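Local coordinates for protein arginase, mitochondrial (Medicago truncatula, PDB 6VSS) that hydrolyses L-arginine to urea and L-ornithine, and agmatine to urea and putrescine, using two manganese ions in each subunit of a homohexamer, at residues A62-G68 with P150-L156; H78-A84 with E312-R317; H160-F164 with P203-I207; V178-H182 with L255-E259. All coordinates share one frame; numbering follows the deposited sequence.

Contact 1 (A62-G68 with P150-L156)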
loop_
_atom_site.group_PDB
_atom_site.type_symbol
_atom_site.label_atom_id
_atom_site.label_comp_id
_atom_site.label_asym_id
_atom_site.label_seq_id
_atom_site.Cartn_x
_atom_site.Cartn_y
_atom_site.Cartn_z
ATOM N N ALA B 62 13.193 7.854 39.824
ATOM C CA ALA B 62 11.925 7.835 39.059
ATOM C C ALA B 62 12.003 6.821 37.923
ATOM O O ALA B 62 13.115 6.650 37.317
ATOM C CB ALA B 62 11.566 9.217 38.543
ATOM N N THR B 63 10.862 6.175 37.662
ATOM C CA THR B 63 10.691 5.206 36.562
ATOM C C THR B 63 9.444 5.535 35.734
ATOM O O THR B 63 8.293 5.508 36.250
ATOM C CB THR B 63 10.774 3.779 37.113
ATOM O OG1 THR B 63 12.117 3.572 37.571
ATOM C CG2 THR B 63 10.388 2.742 36.074
ATOM N N SER B 64 9.680 5.807 34.456
ATOM C CA SER B 64 8.621 6.024 33.446
ATOM C C SER B 64 7.850 4.692 33.317
ATOM O O SER B 64 8.464 3.642 33.012
ATOM C CB SER B 64 9.201 6.524 32.107
ATOM O OG SER B 64 9.825 7.788 32.222
ATOM N N SER B 65 6.546 4.750 33.550
ATOM C CA SER B 65 5.615 3.609 33.704
ATOM C C SER B 65 4.443 3.763 32.732
ATOM O O SER B 65 3.691 4.787 32.819
ATOM C CB SER B 65 5.182 3.536 35.132
ATOM O OG SER B 65 6.359 3.569 35.921
ATOM N N LEU B 66 4.379 2.854 31.738
ATOM C CA LEU B 66 3.403 2.954 30.649
ATOM C C LEU B 66 2.043 2.572 31.206
ATOM O O LEU B 66 1.868 1.458 31.674
ATOM C CB LEU B 66 3.831 2.050 29.496
ATOM C CG LEU B 66 5.253 2.282 29.020
ATOM C CD1 LEU B 66 5.533 1.586 27.692
ATOM C CD2 LEU B 66 5.491 3.751 28.885
ATOM N N LEU B 67 1.093 3.476 31.075
ATOM C CA LEU B 67 -0.359 3.230 31.267
ATOM C C LEU B 67 -1.071 3.549 29.959
ATOM O O LEU B 67 -1.030 4.719 29.521
ATOM C CB LEU B 67 -0.832 4.086 32.456
ATOM C CG LEU B 67 -2.286 3.915 32.853
ATOM C CD1 LEU B 67 -2.459 2.651 33.685
ATOM C CD2 LEU B 67 -2.790 5.131 33.611
ATOM N N GLY B 68 -1.593 2.513 29.304
ATOM C CA GLY B 68 -2.472 2.584 28.138
ATOM C C GLY B 68 -3.870 3.053 28.512
ATOM O O GLY B 68 -4.446 2.582 29.550
ATOM N N PRO B 150 8.923 4.533 42.849
ATOM C CA PRO B 150 9.309 5.740 42.125
ATOM C C PRO B 150 8.634 5.837 40.748
ATOM O O PRO B 150 9.145 6.548 39.913
ATOM C CB PRO B 150 10.810 5.495 41.941
ATOM C CG PRO B 150 10.914 4.004 41.712
ATOM C CD PRO B 150 9.746 3.390 42.457
ATOM N N LEU B 151 7.547 5.088 40.536
ATOM C CA LEU B 151 6.863 5.065 39.217
ATOM C C LEU B 151 6.325 6.456 38.914
ATOM O O LEU B 151 5.743 7.105 39.830
ATOM C CB LEU B 151 5.697 4.086 39.216
ATOM C CG LEU B 151 6.014 2.641 39.595
ATOM C CD1 LEU B 151 4.817 1.769 39.261
ATOM C CD2 LEU B 151 7.273 2.151 38.901
ATOM N N ARG B 152 6.435 6.855 37.653
ATOM C CA ARG B 152 5.872 8.109 37.104
ATOM C C ARG B 152 5.105 7.751 35.816
ATOM O O ARG B 152 5.647 7.043 34.976
ATOM C CB ARG B 152 6.931 9.192 36.932
ATOM C CG ARG B 152 7.476 9.743 38.237
ATOM C CD ARG B 152 8.279 11.006 38.026
ATOM N NE ARG B 152 8.988 11.337 39.242
ATOM C CZ ARG B 152 9.510 12.504 39.560
ATOM N NH1 ARG B 152 9.436 13.532 38.744
ATOM N NH2 ARG B 152 10.125 12.639 40.715
ATOM N N PRO B 153 3.863 8.230 35.675
ATOM C CA PRO B 153 2.967 7.841 34.586
ATOM C C PRO B 153 3.353 8.438 33.228
ATOM O O PRO B 153 3.383 9.669 33.086
ATOM C CB PRO B 153 1.618 8.399 35.035
ATOM C CG PRO B 153 2.015 9.603 35.805
ATOM C CD PRO B 153 3.173 9.087 36.638
ATOM N N LEU B 154 3.704 7.554 32.303
ATOM C CA LEU B 154 3.852 7.868 30.856
ATOM C C LEU B 154 2.643 7.203 30.159
ATOM O O LEU B 154 2.587 6.003 30.002
ATOM C CB LEU B 154 5.240 7.430 30.374
ATOM C CG LEU B 154 5.730 8.127 29.102
ATOM C CD1 LEU B 154 7.190 7.761 28.765
ATOM C CD2 LEU B 154 4.817 7.731 27.929
ATOM N N VAL B 155 1.600 7.995 29.922
ATOM C CA VAL B 155 0.320 7.505 29.370
ATOM C C VAL B 155 0.436 7.287 27.857
ATOM O O VAL B 155 0.935 8.195 27.121
ATOM C CB VAL B 155 -0.818 8.435 29.793
ATOM C CG1 VAL B 155 -2.121 8.080 29.111
ATOM C CG2 VAL B 155 -0.966 8.429 31.325
ATOM N N LEU B 156 -0.053 6.147 27.373
ATOM C CA LEU B 156 -0.185 5.927 25.901
ATOM C C LEU B 156 -1.654 6.025 25.508
ATOM O O LEU B 156 -2.491 5.273 26.118
ATOM C CB LEU B 156 0.319 4.551 25.530
ATOM C CG LEU B 156 1.710 4.226 26.012
ATOM C CD1 LEU B 156 1.995 2.802 25.621
ATOM C CD2 LEU B 156 2.728 5.191 25.430
#
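Leu66 and Leu154 lie side by side on one face of a parallel strand pair, pointing the same way, with Leu66 CD2 4.0 Å from Leu154 CB. Further along that face Leu66 CD1 approaches Leu156 CD1 at 4.3 Å. At the start of the pair the extended stem of Arg152 runs past Ala62, whose CB sits 3.4 Å from Arg152 NE, while the NH1 end pairs with Asp304 and the carbonyl of Ile305.

The other face carries Thr63, Ser65, Leu67, Leu151 and Val155. With chi1 at -51°, Ser65 OG stands beside its own backbone N and turns back to bond Thr63 O at 2.8 Å; the same OG rests on Leu151, 3.4 Å from its CB. Arg152 N, 2.7 Å from Thr63 O, reaches that oxygen from the opposite face of the carbonyl plane, so two donors grip it. Were Ser65 replaced by an alanine, Thr63 O would probably keep the Arg152 N-H as its one donor from the two strands, and a small gap would open beside Leu151. Six backbone bonds in all, from Thr63 to Leu156, zip the strands together.

Within the sheet, 151-157 lies between 63-69 and 305-311, and 113-118 flanks 63-69. Helix 323-339 covers Ser64, Leu154 and Leu156; helix 84-92 packs on Leu66 and Leu156; on the other face Val155 meets Ile162.

Contact 2 (H78-A84 with E312-R317)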
loop_
_atom_site.group_PDB
_atom_site.type_symbol
_atom_site.label_atom_id
_atom_site.label_comp_id
_atom_site.label_asym_id
_atom_site.label_seq_id
_atom_site.Cartn_x
_atom_site.Cartn_y
_atom_site.Cartn_z
ATOM N N HIS B 78 -11.787 10.113 13.242
ATOM C CA HIS B 78 -11.393 8.683 13.181
ATOM C C HIS B 78 -10.978 8.184 14.575
ATOM O O HIS B 78 -10.156 8.863 15.256
ATOM C CB HIS B 78 -10.343 8.516 12.063
ATOM C CG HIS B 78 -10.173 7.100 11.662
ATOM N ND1 HIS B 78 -9.744 6.146 12.561
ATOM C CD2 HIS B 78 -10.419 6.453 10.487
ATOM C CE1 HIS B 78 -9.706 4.971 11.945
ATOM N NE2 HIS B 78 -10.120 5.128 10.675
ATOM N N GLU B 79 -11.531 7.060 15.009
ATOM C CA GLU B 79 -11.329 6.524 16.384
ATOM C C GLU B 79 -10.198 5.486 16.485
ATOM O O GLU B 79 -10.048 4.919 17.536
ATOM C CB GLU B 79 -12.643 5.895 16.844
ATOM C CG GLU B 79 -13.817 6.865 16.832
ATOM C CD GLU B 79 -15.117 6.402 17.466
ATOM O OE1 GLU B 79 -15.141 5.359 18.087
ATOM O OE2 GLU B 79 -16.092 7.087 17.305
ATOM N N GLY B 80 -9.438 5.275 15.419
ATOM C CA GLY B 80 -8.338 4.294 15.358
ATOM C C GLY B 80 -7.290 4.431 16.451
ATOM O O GLY B 80 -6.633 3.412 16.783
ATOM N N SER B 81 -7.039 5.624 16.998
ATOM C CA SER B 81 -6.008 5.734 18.073
ATOM C C SER B 81 -6.405 4.842 19.267
ATOM O O SER B 81 -5.532 4.536 20.029
ATOM C CB SER B 81 -5.725 7.153 18.490
ATOM O OG SER B 81 -6.890 7.715 19.111
ATOM N N ALA B 82 -7.637 4.322 19.378
ATOM C CA ALA B 82 -8.017 3.375 20.459
ATOM C C ALA B 82 -7.127 2.119 20.411
ATOM O O ALA B 82 -6.857 1.537 21.455
ATOM C CB ALA B 82 -9.489 3.046 20.351
ATOM N N PHE B 83 -6.546 1.794 19.246
ATOM C CA PHE B 83 -5.807 0.536 19.045
ATOM C C PHE B 83 -4.328 0.782 19.294
ATOM O O PHE B 83 -3.540 -0.180 19.223
ATOM C CB PHE B 83 -6.060 -0.036 17.641
ATOM C CG PHE B 83 -7.511 -0.320 17.354
ATOM C CD1 PHE B 83 -8.205 -1.274 18.069
ATOM C CD2 PHE B 83 -8.216 0.415 16.422
ATOM C CE1 PHE B 83 -9.557 -1.495 17.844
ATOM C CE2 PHE B 83 -9.552 0.143 16.141
ATOM C CZ PHE B 83 -10.224 -0.787 16.873
ATOM N N ALA B 84 -3.944 2.035 19.539
ATOM C CA ALA B 84 -2.527 2.441 19.584
ATOM C C ALA B 84 -1.691 1.769 20.686
ATOM O O ALA B 84 -0.556 1.351 20.427
ATOM C CB ALA B 84 -2.450 3.939 19.612
ATOM N N GLU B 312 -2.695 10.006 19.883
ATOM C CA GLU B 312 -3.234 10.222 18.544
ATOM C C GLU B 312 -2.397 9.403 17.530
ATOM O O GLU B 312 -2.698 9.512 16.329
ATOM C CB GLU B 312 -3.233 11.722 18.195
ATOM C CG GLU B 312 -4.274 12.571 18.923
ATOM C CD GLU B 312 -5.730 12.483 18.512
ATOM O OE1 GLU B 312 -6.608 12.810 19.377
ATOM O OE2 GLU B 312 -6.009 12.038 17.388
ATOM N N TYR B 313 -1.519 8.465 17.947
ATOM C CA TYR B 313 -1.068 7.414 16.998
ATOM C C TYR B 313 -2.331 6.610 16.603
ATOM O O TYR B 313 -3.048 6.150 17.493
ATOM C CB TYR B 313 0.027 6.479 17.525
ATOM C CG TYR B 313 0.282 5.308 16.611
ATOM C CD1 TYR B 313 0.397 5.479 15.241
ATOM C CD2 TYR B 313 0.415 4.010 17.096
ATOM C CE1 TYR B 313 0.646 4.404 14.392
ATOM C CE2 TYR B 313 0.610 2.922 16.253
ATOM C CZ TYR B 313 0.763 3.121 14.899
ATOM O OH TYR B 313 1.032 2.054 14.057
ATOM N N ASN B 314 -2.572 6.459 15.291
ATOM C CA ASN B 314 -3.715 5.709 14.710
ATOM C C ASN B 314 -3.135 4.622 13.818
ATOM O O ASN B 314 -2.842 4.838 12.643
ATOM C CB ASN B 314 -4.615 6.706 13.961
ATOM C CG ASN B 314 -5.896 6.064 13.465
ATOM O OD1 ASN B 314 -5.946 4.841 13.337
ATOM N ND2 ASN B 314 -6.921 6.879 13.200
ATOM N N PRO B 315 -3.013 3.383 14.312
ATOM C CA PRO B 315 -2.468 2.301 13.508
ATOM C C PRO B 315 -3.309 1.923 12.279
ATOM O O PRO B 315 -2.775 1.429 11.342
ATOM C CB PRO B 315 -2.393 1.100 14.470
ATOM C CG PRO B 315 -3.093 1.497 15.725
ATOM C CD PRO B 315 -3.377 2.976 15.672
ATOM N N GLN B 316 -4.596 2.228 12.276
ATOM C CA GLN B 316 -5.469 2.034 11.085
ATOM C C GLN B 316 -5.087 3.006 9.982
ATOM O O GLN B 316 -5.573 2.776 8.933
ATOM C CB GLN B 316 -6.948 2.300 11.356
ATOM C CG GLN B 316 -7.535 1.258 12.279
ATOM C CD GLN B 316 -9.021 1.356 12.510
ATOM O OE1 GLN B 316 -9.464 2.065 13.398
ATOM N NE2 GLN B 316 -9.796 0.543 11.800
ATOM N N ARG B 317 -4.336 4.063 10.245
ATOM C CA ARG B 317 -3.987 4.998 9.148
ATOM C C ARG B 317 -2.480 4.970 8.891
ATOM O O ARG B 317 -2.008 5.803 8.142
ATOM C CB ARG B 317 -4.526 6.393 9.440
ATOM C CG ARG B 317 -6.006 6.383 9.780
ATOM C CD ARG B 317 -6.874 7.436 9.165
ATOM N NE ARG B 317 -6.159 8.676 9.091
ATOM C CZ ARG B 317 -6.208 9.501 8.072
ATOM N NH1 ARG B 317 -6.968 9.236 7.028
ATOM N NH2 ARG B 317 -5.509 10.608 8.110
HETATM O O HOH W 1 -8.387 11.119 16.801
#
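Two loops that follow strands of the arginase sheet, 78-84 and 312-317, meet beside the dimanganese site, His78, Gly80 and Ser81 packing on Asn314 and its neighbours. Gly80 is the tight spot: its CA lies 3.2 Å from Asn314 OD1, and a beta carbon there would collide with that oxygen. Asn314 ND2 bonds Ser282 OG. The same Gly80 CA is also 3.2 Å from Gln316 OE1.

The His78 ring is held from several directions. Gly80 N donates to ND1 in the ring plane, which helps to set the ring's rotation. Gln316 OE1 comes up to the edge at CE1, the amide plane turned 76° from the ring, and Arg317 CD lies over one face, offset toward the rim, in a CH-pi contact 4.2 Å from the centroid. That arginine continues to the carbonyl of Val281 through NE. Gln316 OE1 also meets the edge of Phe83, 3.4 Å from CE2, while Pro315 CG packs on Phe83 CB.

Tyr313 O is buried without a conventional donor; Ser81 CA, 3.0 Å away, offers it a C-H, and Ala84 CB presses in at 3.1 Å. Glu312 OE1 accepts from the His160 N-H and His200 ND1. Its OE2 has a water 2.6 Å away, which also lies near His78 O. On the outer side Glu90 of a neighbouring subunit packs against Phe83.

Loops gathered at the C-terminal edge of a parallel sheet form the active-site mouth in the arginase fold, and Glu312 here is probably a substrate-binding residue.

Contact 3 (H160-F164 with P203-I207). With MN (manganese (II) ion), chain J.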
loop_
_atom_site.group_PDB
_atom_site.type_symbol
_atom_site.label_atom_id
_atom_site.label_comp_id
_atom_site.label_asym_id
_atom_site.label_seq_id
_atom_site.Cartn_x
_atom_site.Cartn_y
_atom_site.Cartn_z
ATOM N N HIS B 160 -6.664 12.623 22.137
ATOM C CA HIS B 160 -6.029 13.617 22.996
ATOM C C HIS B 160 -6.923 13.927 24.197
ATOM O O HIS B 160 -6.387 14.520 25.094
ATOM C CB HIS B 160 -5.564 14.838 22.184
ATOM C CG HIS B 160 -4.304 15.392 22.743
ATOM N ND1 HIS B 160 -3.416 16.159 22.017
ATOM C CD2 HIS B 160 -3.818 15.348 24.000
ATOM C CE1 HIS B 160 -2.377 16.443 22.798
ATOM N NE2 HIS B 160 -2.615 15.993 24.008
ATOM N N SER B 161 -8.189 13.514 24.230
ATOM C CA SER B 161 -9.166 13.823 25.321
ATOM C C SER B 161 -8.619 13.360 26.675
ATOM O O SER B 161 -9.007 13.956 27.766
ATOM C CB SER B 161 -10.507 13.185 25.065
ATOM O OG SER B 161 -10.394 11.779 24.960
ATOM N N ILE B 162 -7.780 12.343 26.634
ATOM C CA ILE B 162 -7.298 11.650 27.857
ATOM C C ILE B 162 -6.386 12.593 28.663
ATOM O O ILE B 162 -6.311 12.463 29.901
ATOM C CB ILE B 162 -6.623 10.313 27.484
ATOM C CG1 ILE B 162 -5.319 10.535 26.725
ATOM C CG2 ILE B 162 -7.559 9.395 26.717
ATOM C CD1 ILE B 162 -4.532 9.316 26.625
ATOM N N SER B 163 -5.751 13.574 28.052
ATOM C CA SER B 163 -4.756 14.410 28.773
ATOM C C SER B 163 -5.478 15.166 29.895
ATOM O O SER B 163 -4.880 15.365 30.939
ATOM C CB SER B 163 -4.035 15.342 27.860
ATOM O OG SER B 163 -3.200 14.666 26.926
ATOM N N PHE B 164 -6.762 15.509 29.716
ATOM C CA PHE B 164 -7.524 16.224 30.780
ATOM C C PHE B 164 -7.509 15.382 32.048
ATOM O O PHE B 164 -6.899 15.809 33.027
ATOM C CB PHE B 164 -8.928 16.650 30.361
ATOM C CG PHE B 164 -9.821 17.011 31.514
ATOM C CD1 PHE B 164 -9.442 17.971 32.450
ATOM C CD2 PHE B 164 -11.077 16.444 31.641
ATOM C CE1 PHE B 164 -10.291 18.321 33.510
ATOM C CE2 PHE B 164 -11.936 16.822 32.676
ATOM C CZ PHE B 164 -11.531 17.744 33.617
ATOM N N PRO B 203 -9.290 19.157 25.491
ATOM C CA PRO B 203 -8.634 18.733 26.713
ATOM C C PRO B 203 -8.029 19.938 27.413
ATOM O O PRO B 203 -8.129 20.025 28.599
ATOM C CB PRO B 203 -7.576 17.721 26.283
ATOM C CG PRO B 203 -7.489 17.815 24.760
ATOM C CD PRO B 203 -8.824 18.377 24.322
ATOM N N PHE B 204 -7.385 20.827 26.672
ATOM C CA PHE B 204 -6.594 21.898 27.322
ATOM C C PHE B 204 -7.526 23.032 27.789
ATOM O O PHE B 204 -7.123 23.746 28.675
ATOM C CB PHE B 204 -5.437 22.339 26.439
ATOM C CG PHE B 204 -4.399 21.253 26.344
ATOM C CD1 PHE B 204 -3.554 20.994 27.412
ATOM C CD2 PHE B 204 -4.367 20.404 25.249
ATOM C CE1 PHE B 204 -2.626 19.965 27.333
ATOM C CE2 PHE B 204 -3.470 19.344 25.196
ATOM C CZ PHE B 204 -2.585 19.144 26.224
ATOM N N ALA B 205 -8.716 23.200 27.209
ATOM C CA ALA B 205 -9.730 24.113 27.792
ATOM C C ALA B 205 -10.134 23.558 29.165
ATOM O O ALA B 205 -10.103 24.314 30.124
ATOM C CB ALA B 205 -10.894 24.280 26.849
ATOM N N ARG B 206 -10.412 22.254 29.271
ATOM C CA ARG B 206 -10.768 21.612 30.564
ATOM C C ARG B 206 -9.639 21.887 31.560
ATOM O O ARG B 206 -9.896 22.368 32.696
ATOM C CB ARG B 206 -11.021 20.121 30.348
ATOM C CG ARG B 206 -12.102 19.803 29.319
ATOM C CD ARG B 206 -13.497 20.253 29.714
ATOM N NE ARG B 206 -13.849 21.588 29.219
ATOM C CZ ARG B 206 -14.283 21.893 27.994
ATOM N NH1 ARG B 206 -14.433 20.975 27.047
ATOM N NH2 ARG B 206 -14.535 23.160 27.706
ATOM N N ILE B 207 -8.402 21.657 31.135
ATOM C CA ILE B 207 -7.229 21.686 32.049
ATOM C C ILE B 207 -7.122 23.114 32.548
ATOM O O ILE B 207 -7.180 23.312 33.761
ATOM C CB ILE B 207 -5.958 21.173 31.349
ATOM C CG1 ILE B 207 -5.962 19.651 31.197
ATOM C CG2 ILE B 207 -4.717 21.666 32.041
ATOM C CD1 ILE B 207 -5.001 19.135 30.111
HETATM MN MN MN J . -4.134 17.114 20.183
HETATM O O HOH W 2 -5.120 17.722 18.475
#
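His160 and Phe204 make the aromatic contact: the CE2 edge of the phenylalanine points at the face of the imidazole, 3.7 Å from NE2, with the planes at 85° in an offset edge-to-face pair. Metal binding uses the ring's edge, where His160 ND1 holds manganese at 2.2 Å. A water sits on the same ion at 2.1 Å, and Asp184, Asp188 and Asp269 complete the site.

A CH-pi contact joins Phe164 to Arg206. With CG anti to the backbone N (chi1 164°), the ring lies flat over the root of the arginine, Arg206 CB being 3.5 Å from the centroid of the Phe164 ring. The guanidinium bends away to Glu209 and the carbonyls of Tyr197 and His191.

Apolar packing adds Ile207 CG1, which touches Phe164 CD1 at 4.1 Å. Pro203 CG makes a van der Waals contact with His160 O at 3.5 Å. Replacing Phe164 with an alanine would probably open a gap between the two helices and leave the stem of Arg206 uncovered and freer to shift.

Both imidazole nitrogens are engaged, ND1 by the metal and NE2 by Ser267 OG, so a manganese ligand is held in a set rotation while the edge of Phe204 covers one face.

Contact 4 (V178-H182 with L255-E259)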
loop_
_atom_site.group_PDB
_atom_site.type_symbol
_atom_site.label_atom_id
_atom_site.label_comp_id
_atom_site.label_asym_id
_atom_site.label_seq_id
_atom_site.Cartn_x
_atom_site.Cartn_y
_atom_site.Cartn_z
ATOM N N VAL B 178 0.901 22.322 37.463
ATOM C CA VAL B 178 2.112 21.851 36.760
ATOM C C VAL B 178 2.282 22.819 35.604
ATOM O O VAL B 178 1.298 23.521 35.280
ATOM C CB VAL B 178 1.966 20.373 36.304
ATOM C CG1 VAL B 178 1.764 19.463 37.486
ATOM C CG2 VAL B 178 0.834 20.165 35.319
ATOM N N ASP B 179 3.468 22.883 35.011
ATOM C CA ASP B 179 3.654 23.554 33.697
ATOM C C ASP B 179 3.543 22.454 32.657
ATOM O O ASP B 179 3.974 21.377 32.978
ATOM C CB ASP B 179 4.985 24.301 33.599
ATOM C CG ASP B 179 5.121 25.568 34.450
ATOM O OD1 ASP B 179 4.082 26.150 34.852
ATOM O OD2 ASP B 179 6.282 25.996 34.671
ATOM N N ILE B 180 3.032 22.756 31.465
ATOM C CA ILE B 180 2.866 21.759 30.380
ATOM C C ILE B 180 3.616 22.193 29.132
ATOM O O ILE B 180 3.538 23.338 28.717
ATOM C CB ILE B 180 1.392 21.489 30.078
ATOM C CG1 ILE B 180 0.625 21.023 31.317
ATOM C CG2 ILE B 180 1.272 20.528 28.890
ATOM C CD1 ILE B 180 -0.819 20.798 31.058
ATOM N N LEU B 181 4.328 21.249 28.566
ATOM C CA LEU B 181 4.931 21.359 27.235
ATOM C C LEU B 181 4.095 20.431 26.382
ATOM O O LEU B 181 3.993 19.254 26.764
ATOM C CB LEU B 181 6.376 20.877 27.268
ATOM C CG LEU B 181 6.999 20.765 25.882
ATOM C CD1 LEU B 181 6.928 22.090 25.149
ATOM C CD2 LEU B 181 8.440 20.271 26.031
ATOM N N HIS B 182 3.445 20.988 25.361
ATOM C CA HIS B 182 2.395 20.313 24.581
ATOM C C HIS B 182 2.816 20.421 23.127
ATOM O O HIS B 182 2.903 21.560 22.623
ATOM C CB HIS B 182 1.050 20.925 24.941
ATOM C CG HIS B 182 -0.066 20.628 23.984
ATOM N ND1 HIS B 182 -1.052 21.564 23.691
ATOM C CD2 HIS B 182 -0.402 19.499 23.325
ATOM C CE1 HIS B 182 -1.947 21.005 22.899
ATOM N NE2 HIS B 182 -1.548 19.744 22.640
ATOM N N LEU B 255 14.016 25.771 27.078
ATOM C CA LEU B 255 12.871 25.937 27.978
ATOM C C LEU B 255 13.246 25.489 29.377
ATOM O O LEU B 255 13.990 24.503 29.519
ATOM C CB LEU B 255 11.718 25.084 27.456
ATOM C CG LEU B 255 11.075 25.591 26.175
ATOM C CD1 LEU B 255 10.118 24.525 25.649
ATOM C CD2 LEU B 255 10.353 26.905 26.467
ATOM N N LYS B 256 12.724 26.199 30.367
ATOM C CA LYS B 256 12.915 25.855 31.790
ATOM C C LYS B 256 11.548 25.944 32.453
ATOM O O LYS B 256 11.026 27.053 32.625
ATOM C CB LYS B 256 13.961 26.782 32.414
ATOM C CG LYS B 256 15.201 26.930 31.535
ATOM C CD LYS B 256 16.409 27.769 32.059
ATOM C CE LYS B 256 17.421 27.945 30.947
ATOM N NZ LYS B 256 18.743 28.366 31.457
ATOM N N LEU B 257 10.947 24.800 32.724
ATOM C CA LEU B 257 9.517 24.795 33.099
ATOM C C LEU B 257 9.430 24.321 34.530
ATOM O O LEU B 257 10.366 23.686 34.979
ATOM C CB LEU B 257 8.690 23.905 32.159
ATOM C CG LEU B 257 8.458 24.405 30.723
ATOM C CD1 LEU B 257 7.459 23.501 29.981
ATOM C CD2 LEU B 257 7.925 25.813 30.670
ATOM N N GLY B 258 8.326 24.628 35.190
ATOM C CA GLY B 258 7.984 24.018 36.478
ATOM C C GLY B 258 8.568 24.794 37.655
ATOM O O GLY B 258 8.252 24.429 38.792
ATOM N N GLU B 259 9.374 25.824 37.433
ATOM C CA GLU B 259 10.021 26.508 38.587
ATOM C C GLU B 259 8.928 27.187 39.415
ATOM O O GLU B 259 8.270 28.128 38.895
ATOM C CB GLU B 259 11.166 27.406 38.123
ATOM C CG GLU B 259 12.350 26.592 37.575
ATOM C CD GLU B 259 13.692 27.315 37.442
ATOM O OE1 GLU B 259 14.360 27.551 38.497
ATOM O OE2 GLU B 259 14.090 27.634 36.283
#
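Asp179 reaches across from strand 178-183 to the loop 255-259 and takes the backbone N-H of Gly258 on OD2. The bond is modelled at 2.5 Å between Gly258 N and Asp179 OD2, a length that is probably too short to take literally. The donor comes to the anti side of the carboxylate oxygen, 29° out of its plane. With chi1 at -70°, the carboxylate lies beside its own backbone N and faces the loop. OD2 also forms a salt bridge with Arg214, while OD1 accepts from the backbone N of Arg215, so both oxygens are used and the group is held against turning.

Leucines make up the close-packed part. Leu257 CD1 sits 3.9 Å from Leu181 CB, and Leu257 CB lies 4.0 Å from Asp179 CB, beside the stem of the acid. Leu181 and Leu255 cross at about a right angle, their CD1 methyls meeting at 4.0 Å. Ile297 of helix 291-300 and Leu301 close over this pair.

Packing thins out toward the end of the loop. Gly258, partly exposed, turns with a positive phi of 89° that favours glycine, and Glu259 starts its side chain away from the strand and is exposed; its carbonyl still meets Arg214.

Chemically, a buried acid is paid for by an arginine and two backbone N-H groups, an arrangement that would probably favour its charged form; the same bonds tie the loop leading into strand 264-269 to the sheet.

Contacts 1 and 4 both reach the eight-stranded parallel sheet, contact 1 through two adjacent strands and contact 4 through strand 178-183; their centres are 18 Å apart. Along the chain, contact 1 closes before contacts 3 and 4 open, and contact 2 spans both of these; contacts 1 and 2 cross, as do 3 and 4. Contact 3 touches the other three: Ile162 meets Val155 of contact 1, Glu312 of contact 2 probably bonds the backbone N of His160, and His160 and Phe204 pack on His182 of contact 4. Contacts 2 and 4 lie farthest apart, 28 Å between centres, on opposite sides of the chain's centre. The sheet thus carries the metal site, with contacts 2 and 3 at its manganese end.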